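Local coordinates for glucose-binding protein (PDB 2B3B) that binds a sugar, here glucose, and probably delivers it to a binding-protein-dependent transport system for uptake into the cell, at residues Q64-M69 / L276-G281. Numbering follows the deposited sequence.
With GLC (alpha-D-glucopyranose), chain G.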
loop_
_atom_site.group_PDB
_atom_site.type_symbol
_atom_site.label_atom_id
_atom_site.label_comp_id
_atom_site.label_asym_id
_atom_site.label_seq_id
_atom_site.Cartn_x
_atom_site.Cartn_y
_atom_site.Cartn_z
ATOM N N GLN A 64 1.373 13.164 -2.605
ATOM C CA GLN A 64 0.860 11.833 -2.339
ATOM C C GLN A 64 1.077 11.503 -0.867
ATOM O O GLN A 64 2.160 11.695 -0.333
ATOM C CB GLN A 64 1.605 10.817 -3.194
ATOM C CG GLN A 64 1.092 9.412 -3.098
ATOM C CD GLN A 64 1.938 8.392 -3.868
ATOM O OE1 GLN A 64 2.798 8.743 -4.661
ATOM N NE2 GLN A 64 1.684 7.125 -3.616
ATOM N N VAL A 65 0.036 10.998 -0.220
ATOM C CA VAL A 65 0.113 10.693 1.189
ATOM C C VAL A 65 -0.945 9.670 1.501
ATOM O O VAL A 65 -2.045 9.692 0.946
ATOM C CB VAL A 65 -0.043 11.987 2.055
ATOM C CG1 VAL A 65 -1.383 12.697 1.785
ATOM C CG2 VAL A 65 0.127 11.670 3.567
ATOM N N HIS A 66 -0.603 8.749 2.394
ATOM C CA HIS A 66 -1.493 7.704 2.776
ATOM C C HIS A 66 -2.541 8.210 3.758
ATOM O O HIS A 66 -2.214 8.888 4.744
ATOM C CB HIS A 66 -0.728 6.522 3.404
ATOM C CG HIS A 66 0.064 5.725 2.413
ATOM N ND1 HIS A 66 1.406 5.451 2.562
ATOM C CD2 HIS A 66 -0.304 5.168 1.244
ATOM C CE1 HIS A 66 1.823 4.733 1.537
ATOM N NE2 HIS A 66 0.798 4.529 0.730
ATOM N N ALA A 67 -3.788 7.840 3.500
ATOM C CA ALA A 67 -4.858 8.087 4.433
ATOM C C ALA A 67 -4.601 7.309 5.725
ATOM O O ALA A 67 -4.215 6.111 5.689
ATOM C CB ALA A 67 -6.210 7.662 3.833
ATOM N N GLY A 68 -4.844 7.971 6.854
ATOM C CA GLY A 68 -4.727 7.347 8.162
ATOM C C GLY A 68 -3.655 7.997 9.004
ATOM O O GLY A 68 -3.416 9.193 8.901
ATOM N N MET A 69 -2.970 7.189 9.822
ATOM C CA MET A 69 -2.003 7.722 10.769
ATOM C C MET A 69 -0.782 8.352 10.143
ATOM O O MET A 69 -0.189 9.241 10.736
ATOM C CB MET A 69 -1.565 6.629 11.751
ATOM C CG MET A 69 -2.633 6.232 12.716
ATOM S SD MET A 69 -3.275 7.687 13.590
ATOM C CE MET A 69 -4.707 6.942 14.332
ATOM N N LEU A 276 -5.215 0.221 2.022
ATOM C CA LEU A 276 -4.527 1.496 2.120
ATOM C C LEU A 276 -5.111 2.417 1.058
ATOM O O LEU A 276 -5.782 1.971 0.157
ATOM C CB LEU A 276 -3.008 1.342 1.905
ATOM C CG LEU A 276 -2.650 0.682 0.560
ATOM C CD1 LEU A 276 -1.749 1.578 -0.233
ATOM C CD2 LEU A 276 -2.084 -0.755 0.694
ATOM N N SER A 277 -4.816 3.698 1.149
ATOM C CA SER A 277 -5.367 4.676 0.224
ATOM C C SER A 277 -4.359 5.788 -0.051
ATOM O O SER A 277 -3.828 6.443 0.879
ATOM C CB SER A 277 -6.683 5.237 0.786
ATOM O OG SER A 277 -7.295 6.126 -0.118
ATOM N N ASP A 278 -4.084 5.985 -1.334
ATOM C CA ASP A 278 -3.340 7.148 -1.792
ATOM C C ASP A 278 -4.273 8.363 -1.850
ATOM O O ASP A 278 -5.377 8.280 -2.390
ATOM C CB ASP A 278 -2.751 6.885 -3.164
ATOM C CG ASP A 278 -1.713 5.760 -3.158
ATOM O OD1 ASP A 278 -0.783 5.814 -2.317
ATOM O OD2 ASP A 278 -1.834 4.845 -4.007
ATOM N N SER A 279 -3.813 9.484 -1.309
ATOM C CA SER A 279 -4.620 10.680 -1.196
ATOM C C SER A 279 -3.733 11.893 -1.411
ATOM O O SER A 279 -2.490 11.803 -1.375
ATOM C CB SER A 279 -5.341 10.689 0.166
ATOM O OG SER A 279 -4.489 11.063 1.225
ATOM N N PHE A 280 -4.376 13.024 -1.677
ATOM C CA PHE A 280 -3.707 14.293 -1.868
ATOM C C PHE A 280 -4.356 15.361 -0.988
ATOM O O PHE A 280 -5.573 15.446 -0.909
ATOM C CB PHE A 280 -3.809 14.722 -3.330
ATOM C CG PHE A 280 -2.878 13.973 -4.237
ATOM C CD1 PHE A 280 -1.569 14.386 -4.377
ATOM C CD2 PHE A 280 -3.313 12.860 -4.917
ATOM C CE1 PHE A 280 -0.679 13.683 -5.199
ATOM C CE2 PHE A 280 -2.447 12.141 -5.760
ATOM C CZ PHE A 280 -1.107 12.559 -5.881
ATOM N N GLY A 281 -3.520 16.179 -0.364
ATOM C CA GLY A 281 -3.970 17.305 0.427
ATOM C C GLY A 281 -3.537 18.656 -0.118
ATOM O O GLY A 281 -3.020 18.765 -1.231
HETATM C C1 GLC G . 2.672 2.762 -1.890
HETATM C C2 GLC G . 1.420 3.390 -2.595
HETATM C C3 GLC G . 1.099 2.864 -4.002
HETATM C C4 GLC G . 2.369 2.405 -4.724
HETATM C C5 GLC G . 3.123 1.359 -3.883
HETATM C C6 GLC G . 4.444 0.856 -4.487
HETATM O O1 GLC G . 2.494 2.345 -0.588
HETATM O O2 GLC G . 0.265 3.546 -1.753
HETATM O O3 GLC G . 0.518 3.924 -4.745
HETATM O O4 GLC G . 2.036 1.840 -5.981
HETATM O O5 GLC G . 3.464 1.811 -2.583
HETATM O O6 GLC G . 5.345 1.908 -4.665
HETATM O O HOH W 1 -3.292 4.201 3.763
#
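Val65 and Ser279 form an antiparallel hydrogen-bonded pair, Val65 N to Ser279 O and Ser279 N to Val65 O both 2.9 Å, where strands 64-66 and 278-280 meet strongly twisted, their directions 126° apart. Ladder-like pairing continues at Ala67 N, which gives a straighter bond (164°) to Ser277 O; beyond it a water links Ala67 O to Ser277 N. Val65 O is gripped twice: besides the backbone N, the hydroxyl of Ser279 donates to it at 2.8 Å from the opposite face of the carbonyl plane. Serine suits this place because its OG, set between backbone N and carbonyl carbon (chi1 78°), can reach across to the neighbouring strand while also bonding Ser113. Small Ala67 lets its CB pack against the CB of Ser277.

The side chains of Val65 and Ser279 lie on one face of the sheet, those of Gln64, His66, Asp278 and Phe280 on the other. The Phe280 ring lies against Gln64, whose CA makes an off-centre CH-pi contact 4.2 Å from the ring centroid. The extended Gln64 chain runs alongside Asp278, and NE2 meets OD1 at 3.1 Å from above the carboxylate plane, the two groups nearly perpendicular; an amide suits because OE1 can also accept from Trp8 N. His66 points the same way, its imidazole NE2 donating to glucose O2 at 2.7 Å, while ND1 is bonded to Glu70. With two acceptor oxygens, the carboxylate matches adjacent sugar hydroxyls, taking O2 at OD1 and O3 at OD2.

Glucose O2 is thus both acceptor and donor between His66 and Asp278, with Gln64 probably steadying OD1. The pairing of His66 with Asp278 is consistent with holding these polar groups side by side for adjacent hydroxyls, in a site completed by Trp9, Glu13, Ala42, Lys312 and His348.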